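Side-chain contacts in alpha-actinin-like protein 1 (Schizosaccharomyces pombe, PDB 5BVR), which binds actin filaments and takes part in forming and organising the actin ring during cytokinesis, the chain here being its actin-binding domain of two calponin-homology domains: residues 9-12 / 13-16; 17-20 / 21-25; 64-67 / 68-71. All blocks are in the same frame, centred on the assembly; numbering follows the deposited sequence.

Contact 1: 9-12 / 13-16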
loop_
_atom_site.group_PDB
_atom_site.type_symbol
_atom_site.label_atom_id
_atom_site.label_comp_id
_atom_site.label_asym_id
_atom_site.label_seq_id
_atom_site.Cartn_x
_atom_site.Cartn_y
_atom_site.Cartn_z
ATOM N N GLN A 9 -6.259 -3.920 15.698
ATOM C CA GLN A 9 -6.409 -3.318 14.373
ATOM C C GLN A 9 -6.393 -4.379 13.276
ATOM O O GLN A 9 -5.629 -5.342 13.342
ATOM C CB GLN A 9 -5.301 -2.292 14.141
ATOM C CG GLN A 9 -5.291 -1.146 15.169
ATOM C CD GLN A 9 -4.197 -0.132 14.902
ATOM O OE1 GLN A 9 -4.457 1.070 14.805
ATOM N NE2 GLN A 9 -2.970 -0.607 14.800
ATOM N N SER A 10 -7.253 -4.186 12.279
ATOM C CA SER A 10 -7.370 -5.144 11.173
ATOM C C SER A 10 -6.117 -5.116 10.315
ATOM O O SER A 10 -5.298 -4.198 10.402
ATOM C CB SER A 10 -8.549 -4.798 10.278
ATOM O OG SER A 10 -8.289 -3.595 9.559
ATOM N N VAL A 11 -5.975 -6.139 9.481
ATOM C CA VAL A 11 -4.879 -6.175 8.520
ATOM C C VAL A 11 -4.859 -4.925 7.659
ATOM O O VAL A 11 -3.810 -4.330 7.456
ATOM C CB VAL A 11 -4.975 -7.435 7.621
ATOM C CG1 VAL A 11 -4.016 -7.353 6.441
ATOM C CG2 VAL A 11 -4.700 -8.699 8.437
ATOM N N GLN A 12 -6.013 -4.526 7.157
ATOM C CA GLN A 12 -6.067 -3.373 6.295
ATOM C C GLN A 12 -5.719 -2.100 7.048
ATOM O O GLN A 12 -5.007 -1.244 6.519
ATOM C CB GLN A 12 -7.433 -3.251 5.654
ATOM C CG GLN A 12 -7.482 -2.251 4.540
ATOM C CD GLN A 12 -8.838 -2.214 3.889
ATOM O OE1 GLN A 12 -9.627 -1.285 4.128
ATOM N NE2 GLN A 12 -9.130 -3.217 3.074
ATOM N N ASN A 13 -6.247 -1.944 8.262
ATOM C CA ASN A 13 -5.897 -0.816 9.090
ATOM C C ASN A 13 -4.375 -0.745 9.244
ATOM O O ASN A 13 -3.749 0.301 8.955
ATOM C CB ASN A 13 -6.636 -0.972 10.434
ATOM C CG ASN A 13 -6.504 0.218 11.333
ATOM O OD1 ASN A 13 -5.676 1.084 11.135
ATOM N ND2 ASN A 13 -7.334 0.247 12.363
ATOM N N ARG A 14 -3.764 -1.853 9.635
ATOM C CA ARG A 14 -2.348 -1.852 9.903
ATOM C C ARG A 14 -1.556 -1.612 8.633
ATOM O O ARG A 14 -0.587 -0.863 8.642
ATOM C CB ARG A 14 -1.932 -3.130 10.613
ATOM C CG ARG A 14 -2.411 -3.109 12.074
ATOM C CD ARG A 14 -2.033 -4.378 12.818
ATOM N NE ARG A 14 -2.764 -5.540 12.344
ATOM C CZ ARG A 14 -2.258 -6.506 11.583
ATOM N NH1 ARG A 14 -0.982 -6.489 11.198
ATOM N NH2 ARG A 14 -3.046 -7.506 11.225
ATOM N N THR A 15 -1.980 -2.213 7.533
ATOM C CA THR A 15 -1.244 -2.073 6.284
ATOM C C THR A 15 -1.321 -0.653 5.756
ATOM O O THR A 15 -0.306 -0.067 5.327
ATOM C CB THR A 15 -1.785 -3.045 5.217
ATOM O OG1 THR A 15 -1.642 -4.395 5.681
ATOM C CG2 THR A 15 -1.032 -2.917 3.932
ATOM N N PHE A 16 -2.520 -0.094 5.772
ATOM C CA PHE A 16 -2.716 1.287 5.340
ATOM C C PHE A 16 -1.957 2.260 6.230
ATOM O O PHE A 16 -1.440 3.250 5.728
ATOM C CB PHE A 16 -4.206 1.662 5.306
ATOM C CG PHE A 16 -4.988 1.059 4.142
ATOM C CD1 PHE A 16 -4.445 0.080 3.290
ATOM C CD2 PHE A 16 -6.307 1.462 3.914
ATOM C CE1 PHE A 16 -5.198 -0.459 2.247
ATOM C CE2 PHE A 16 -7.062 0.914 2.868
ATOM C CZ PHE A 16 -6.486 -0.060 2.024
HETATM O O HOH W 1 -4.133 2.903 12.580
HETATM O O HOH W 2 -7.157 2.047 14.726
HETATM O O HOH W 3 -5.144 -7.864 12.770
HETATM O O HOH W 4 -9.285 -1.978 12.643
#
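S10 is the N-cap of helix 11-25: its OG lies 2.9 Å from N13 N and accepts a nearly straight hydrogen bond from it. The hydroxyl sits between the backbone N and the carbonyl carbon (chi1 69°), a rotation that turns it onto the first turn. Its own carbonyl then takes R14 N.

R14 folds back over the same turn. Its NE gives a straight bond to Q9 O at 3.0 Å. The oxygen lies in the guanidinium plane, but NE stands above the carbonyl plane of Q9. A bend at chi3 (-69°) brings the guanidinium back, so that one face lies over V11 CA. Water 3 joins Q9 O to R14 NH2. NH2 also forms a salt bridge with D208, which would be expected to offset the positive charge.

The amides of Q9 and N13 are linked by two waters. Q9 OE1 accepts from waters 1 and 2. Water 1 also donates to N13 OD1, 2.8 Å away, while N13 ND2 donates to water 2. ND2 also donates to water 4, which in turn accepts from S10 N.

V11 O accepts twice, from T15 N and from T15 OG1, each at 2.8 Å. OG1 reaches it from above the carbonyl plane. Q12 lays its CG over one face of the F16 ring, 3.6 Å from the centroid, a CH-pi contact. Q12 NE2 bonds to D216, a residue of a zinc site, and the Q12 side chain lies about 3 Å from a bound zinc ion.

The turn opens the first calponin-homology domain and lies between two helices. V11, Q12 and T15 touch S219 of helix 217-234, in the second such domain. F16 packs on W109 and I112 of helix 101-117, and N13 on L101.

Contact 2: 17-20 / 21-25; sequences TKWF and NTKLS
F20 and L24 make the tight side of this helical turn. L24 CD1 comes to 3.5 Å from F20 CD1, near the plane of the ring, so the leucine meets an edge and not a face. F20 has CG anti to its backbone N (chi1 -155°), which places the ring on the carbonyl side, where L24 CD1 meets its edge. Beneath them L24 N gives an almost straight bond to F20 O. W19 is buried too. K23 touches the indole with CE, 3.6 Å from W19 NE1, while its CG lies farther off on the side of one face. A bend at chi2 (-51°) turns the lysine toward the indole.

This buried side belongs to the first calponin-homology domain, an all-helical fold in which helix 11-25 packs on its neighbours. W19 and F20 touch I108 of helix 101-117 and L48 of helix 43-53. N21, also beside T17, accepts from V32 N through OD1 and so ties the helix to the following loop.

Toward solvent the contacts become polar and water-mediated. Water 5 lies in the indole plane and accepts from both W19 NE1 and K23 NZ, 3.2 Å away in the second case. NE1 also has a weak bond to T116. T22 turns its hydroxyl back on the helix in a firm bond: OG1 donates to W19 O at 2.7 Å, in the carbonyl plane and on a lone pair. A valine here would probably cost W19 O this short in-plane bond. S25 OG bonds to N21 O at 2.9 Å from above the carbonyl plane, on the face opposite to S25 N.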
loop_
_atom_site.group_PDB
_atom_site.type_symbol
_atom_site.label_atom_id
_atom_site.label_comp_id
_atom_site.label_asym_id
_atom_site.label_seq_id
_atom_site.Cartn_x
_atom_site.Cartn_y
_atom_site.Cartn_z
ATOM N N THR A 17 -1.906 1.997 7.531
ATOM C CA THR A 17 -1.135 2.843 8.447
ATOM C C THR A 17 0.338 2.785 8.082
ATOM O O THR A 17 1.007 3.813 7.995
ATOM C CB THR A 17 -1.337 2.414 9.896
ATOM O OG1 THR A 17 -2.713 2.564 10.230
ATOM C CG2 THR A 17 -0.493 3.247 10.865
ATOM N N LYS A 18 0.857 1.586 7.839
ATOM C CA LYS A 18 2.262 1.454 7.483
ATOM C C LYS A 18 2.556 2.165 6.147
ATOM O O LYS A 18 3.593 2.840 6.018
ATOM C CB LYS A 18 2.668 -0.031 7.442
ATOM C CG LYS A 18 2.887 -0.614 8.841
ATOM C CD LYS A 18 3.136 -2.103 8.844
ATOM C CE LYS A 18 1.857 -2.851 9.182
ATOM N NZ LYS A 18 2.008 -4.329 9.238
ATOM N N TRP A 19 1.645 2.053 5.176
ATOM C CA TRP A 19 1.798 2.729 3.893
ATOM C C TRP A 19 1.852 4.256 4.117
ATOM O O TRP A 19 2.752 4.931 3.616
ATOM C CB TRP A 19 0.656 2.337 2.947
ATOM C CG TRP A 19 0.701 3.111 1.680
ATOM C CD1 TRP A 19 1.439 2.829 0.554
ATOM C CD2 TRP A 19 -0.001 4.319 1.409
ATOM N NE1 TRP A 19 1.197 3.785 -0.408
ATOM C CE2 TRP A 19 0.337 4.723 0.105
ATOM C CE3 TRP A 19 -0.891 5.102 2.140
ATOM C CZ2 TRP A 19 -0.201 5.865 -0.480
ATOM C CZ3 TRP A 19 -1.420 6.224 1.562
ATOM C CH2 TRP A 19 -1.068 6.608 0.271
ATOM N N PHE A 20 0.914 4.756 4.906
ATOM C CA PHE A 20 0.805 6.189 5.220
ATOM C C PHE A 20 2.144 6.643 5.810
ATOM O O PHE A 20 2.702 7.675 5.405
ATOM C CB PHE A 20 -0.374 6.380 6.193
ATOM C CG PHE A 20 -1.016 7.747 6.193
ATOM C CD1 PHE A 20 -0.292 8.891 6.465
ATOM C CD2 PHE A 20 -2.389 7.846 6.004
ATOM C CE1 PHE A 20 -0.922 10.112 6.503
ATOM C CE2 PHE A 20 -3.026 9.060 6.060
ATOM C CZ PHE A 20 -2.289 10.198 6.308
ATOM N N ASN A 21 2.667 5.864 6.750
ATOM C CA ASN A 21 3.917 6.214 7.416
ATOM C C ASN A 21 5.143 6.161 6.529
ATOM O O ASN A 21 6.052 6.983 6.710
ATOM C CB ASN A 21 4.125 5.395 8.680
ATOM C CG ASN A 21 3.177 5.791 9.772
ATOM O OD1 ASN A 21 2.642 6.902 9.780
ATOM N ND2 ASN A 21 2.949 4.891 10.700
ATOM N N THR A 22 5.203 5.241 5.565
ATOM C CA THR A 22 6.315 5.284 4.616
ATOM C C THR A 22 6.363 6.627 3.873
ATOM O O THR A 22 7.431 7.130 3.544
ATOM C CB THR A 22 6.288 4.128 3.575
ATOM O OG1 THR A 22 5.176 4.278 2.686
ATOM C CG2 THR A 22 6.248 2.793 4.255
ATOM N N LYS A 23 5.202 7.212 3.603
ATOM C CA LYS A 23 5.151 8.497 2.934
ATOM C C LYS A 23 5.560 9.637 3.883
ATOM O O LYS A 23 6.459 10.448 3.570
ATOM C CB LYS A 23 3.761 8.740 2.362
ATOM C CG LYS A 23 3.282 7.698 1.366
ATOM C CD LYS A 23 4.270 7.413 0.251
ATOM C CE LYS A 23 3.709 6.352 -0.679
ATOM N NZ LYS A 23 4.657 6.072 -1.789
ATOM N N LEU A 24 4.926 9.690 5.046
ATOM C CA LEU A 24 5.240 10.714 6.037
ATOM C C LEU A 24 6.717 10.699 6.436
ATOM O O LEU A 24 7.325 11.760 6.590
ATOM C CB LEU A 24 4.385 10.528 7.285
ATOM C CG LEU A 24 2.887 10.787 7.150
ATOM C CD1 LEU A 24 2.206 10.440 8.454
ATOM C CD2 LEU A 24 2.623 12.237 6.783
ATOM N N SER A 25 7.288 9.510 6.617
ATOM C CA SER A 25 8.684 9.397 7.039
ATOM C C SER A 25 9.642 9.913 5.979
ATOM O O SER A 25 10.779 10.276 6.290
ATOM C CB SER A 25 9.025 7.955 7.392
ATOM O OG SER A 25 8.278 7.544 8.525
HETATM O O HOH W 5 3.408 3.144 -2.346
#

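Contact 3: 64-67 / 68-71; sequences PRMR and VHRL
R70 reaches back across the start of its helix, and one guanidinium face lies against R67 CA, which stands 3.6 Å from its plane, toward the rim. The bend at chi3 (-69°) turns the group toward the preceding loop. There NH1 donates to two successive carbonyls. R65 O is 2.8 Å from NH1 and lies in the guanidinium plane, although the donor stands well above the carbonyl plane of R65 and the bond is bent (130° at the hydrogen). P64 O, at 3.3 Å from NH1, is somewhat tilted from the guanidinium plane, but its bond is straighter (152°). The aliphatic part of R70 follows the same path, with CG touching P64 CB.

M66 is the N-cap residue of helix 67-83, in the first calponin-homology domain. Its carbonyl accepts from H69 N and, weakly, from R70 N. P64 and R70 also touch D41 in another loop.

On another side of the turn M66 and H69 run alongside each other and point the same way. M66 has two conformers; in one of them the methyl CE lies at the edge of the imidazole, so this contact is uncertain. V68 CG1 stands over the centre of one face of that ring. Water 6 lies in the ring plane, 2.8 Å from H69 ND1, and accepts from M66 N.

The extended chain of R67 crosses L71, whose CD1 is 4.0 Å from R67 CG. Beyond it, R67 NH1 forms a salt bridge with D98, and both side chains pack on V97 of helix 93-97.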
loop_
_atom_site.group_PDB
_atom_site.type_symbol
_atom_site.label_atom_id
_atom_site.label_comp_id
_atom_site.label_asym_id
_atom_site.label_seq_id
_atom_site.Cartn_x
_atom_site.Cartn_y
_atom_site.Cartn_z
ATOM N N PRO A 64 -4.717 23.591 15.066
ATOM C CA PRO A 64 -6.179 23.578 14.947
ATOM C C PRO A 64 -6.840 23.064 16.213
ATOM O O PRO A 64 -7.446 21.985 16.243
ATOM C CB PRO A 64 -6.414 22.628 13.776
ATOM C CG PRO A 64 -5.310 21.659 13.891
ATOM C CD PRO A 64 -4.113 22.458 14.342
ATOM N N ARG A 65 -6.720 23.882 17.252
ATOM C CA ARG A 65 -7.230 23.559 18.565
ATOM C C ARG A 65 -8.757 23.534 18.586
ATOM O O ARG A 65 -9.357 22.750 19.314
ATOM C CB ARG A 65 -6.692 24.584 19.565
ATOM C CG ARG A 65 -7.051 24.269 20.980
ATOM C CD ARG A 65 -6.132 24.966 21.957
ATOM N NE ARG A 65 -6.560 24.717 23.329
ATOM C CZ ARG A 65 -7.427 25.471 23.994
ATOM N NH1 ARG A 65 -7.969 26.545 23.424
ATOM N NH2 ARG A 65 -7.749 25.151 25.243
ATOM N N MET A 66 -9.378 24.382 17.772
ATOM C CA MET A 66 -10.829 24.486 17.699
ATOM C C MET A 66 -11.381 23.609 16.587
ATOM O O MET A 66 -10.752 23.486 15.524
ATOM C CB MET A 66 -11.223 25.925 17.392
ATOM C CG MET A 66 -10.927 26.929 18.498
ATOM S SD MET A 66 -11.260 28.615 17.938
ATOM C CE MET A 66 -9.630 29.165 17.501
ATOM N N ARG A 67 -12.552 23.022 16.818
ATOM C CA ARG A 67 -13.183 22.157 15.818
ATOM C C ARG A 67 -13.322 22.832 14.447
ATOM O O ARG A 67 -13.092 22.168 13.425
ATOM C CB ARG A 67 -14.541 21.647 16.303
ATOM C CG ARG A 67 -15.212 20.650 15.371
ATOM C CD ARG A 67 -16.551 20.161 15.926
ATOM N NE ARG A 67 -17.209 19.218 15.027
ATOM C CZ ARG A 67 -16.962 17.906 14.979
ATOM N NH1 ARG A 67 -16.081 17.349 15.808
ATOM N NH2 ARG A 67 -17.636 17.162 14.127
ATOM N N VAL A 68 -13.646 24.124 14.406
ATOM C CA VAL A 68 -13.843 24.804 13.131
ATOM C C VAL A 68 -12.587 24.695 12.249
ATOM O O VAL A 68 -12.679 24.555 11.036
ATOM C CB VAL A 68 -14.262 26.297 13.326
ATOM C CG1 VAL A 68 -13.216 27.072 14.102
ATOM C CG2 VAL A 68 -14.536 26.970 11.991
ATOM N N HIS A 69 -11.423 24.744 12.874
ATOM C CA HIS A 69 -10.162 24.721 12.127
ATOM C C HIS A 69 -9.772 23.322 11.693
ATOM O O HIS A 69 -9.118 23.158 10.670
ATOM C CB HIS A 69 -9.080 25.390 12.949
ATOM C CG HIS A 69 -9.349 26.848 13.147
ATOM N ND1 HIS A 69 -9.235 27.484 14.364
ATOM C CD2 HIS A 69 -9.791 27.781 12.273
ATOM C CE1 HIS A 69 -9.567 28.756 14.225
ATOM N NE2 HIS A 69 -9.910 28.964 12.966
ATOM N N ARG A 70 -10.198 22.309 12.441
ATOM C CA ARG A 70 -9.971 20.931 12.019
ATOM C C ARG A 70 -10.838 20.651 10.810
ATOM O O ARG A 70 -10.384 20.055 9.833
ATOM C CB ARG A 70 -10.263 19.954 13.171
ATOM C CG ARG A 70 -9.326 20.158 14.369
ATOM C CD ARG A 70 -9.355 19.034 15.413
ATOM N NE ARG A 70 -10.598 18.959 16.162
ATOM C CZ ARG A 70 -10.856 19.653 17.269
ATOM N NH1 ARG A 70 -9.960 20.503 17.759
ATOM N NH2 ARG A 70 -12.024 19.501 17.887
ATOM N N LEU A 71 -12.100 21.058 10.867
ATOM C CA LEU A 71 -12.974 20.915 9.724
ATOM C C LEU A 71 -12.414 21.658 8.509
ATOM O O LEU A 71 -12.419 21.120 7.409
ATOM C CB LEU A 71 -14.385 21.399 10.038
ATOM C CG LEU A 71 -15.164 20.527 11.033
ATOM C CD1 LEU A 71 -16.377 21.289 11.550
ATOM C CD2 LEU A 71 -15.610 19.205 10.419
HETATM O O HOH W 6 -7.895 26.491 16.606
#

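From the N terminus, contact 1 opens helix 11-25 at its cap, and contact 2 takes up the next turns of that helix. The two adjoin in sequence, with centres 12 Å apart. Contact 3 follows in series, at the entry to helix 67-83. None closes a long loop, and none nests in or crosses another. Contact 3 touches neither of the others: its nearest atoms are about 13 Å from contact 2 and about 19 Å from contact 1. All lie in the first calponin-homology domain. Contact 1 faces the second domain, contact 2 meets helices 43-53 and 101-117, and contact 3 joins a surface loop to helices 67-83 and 93-97.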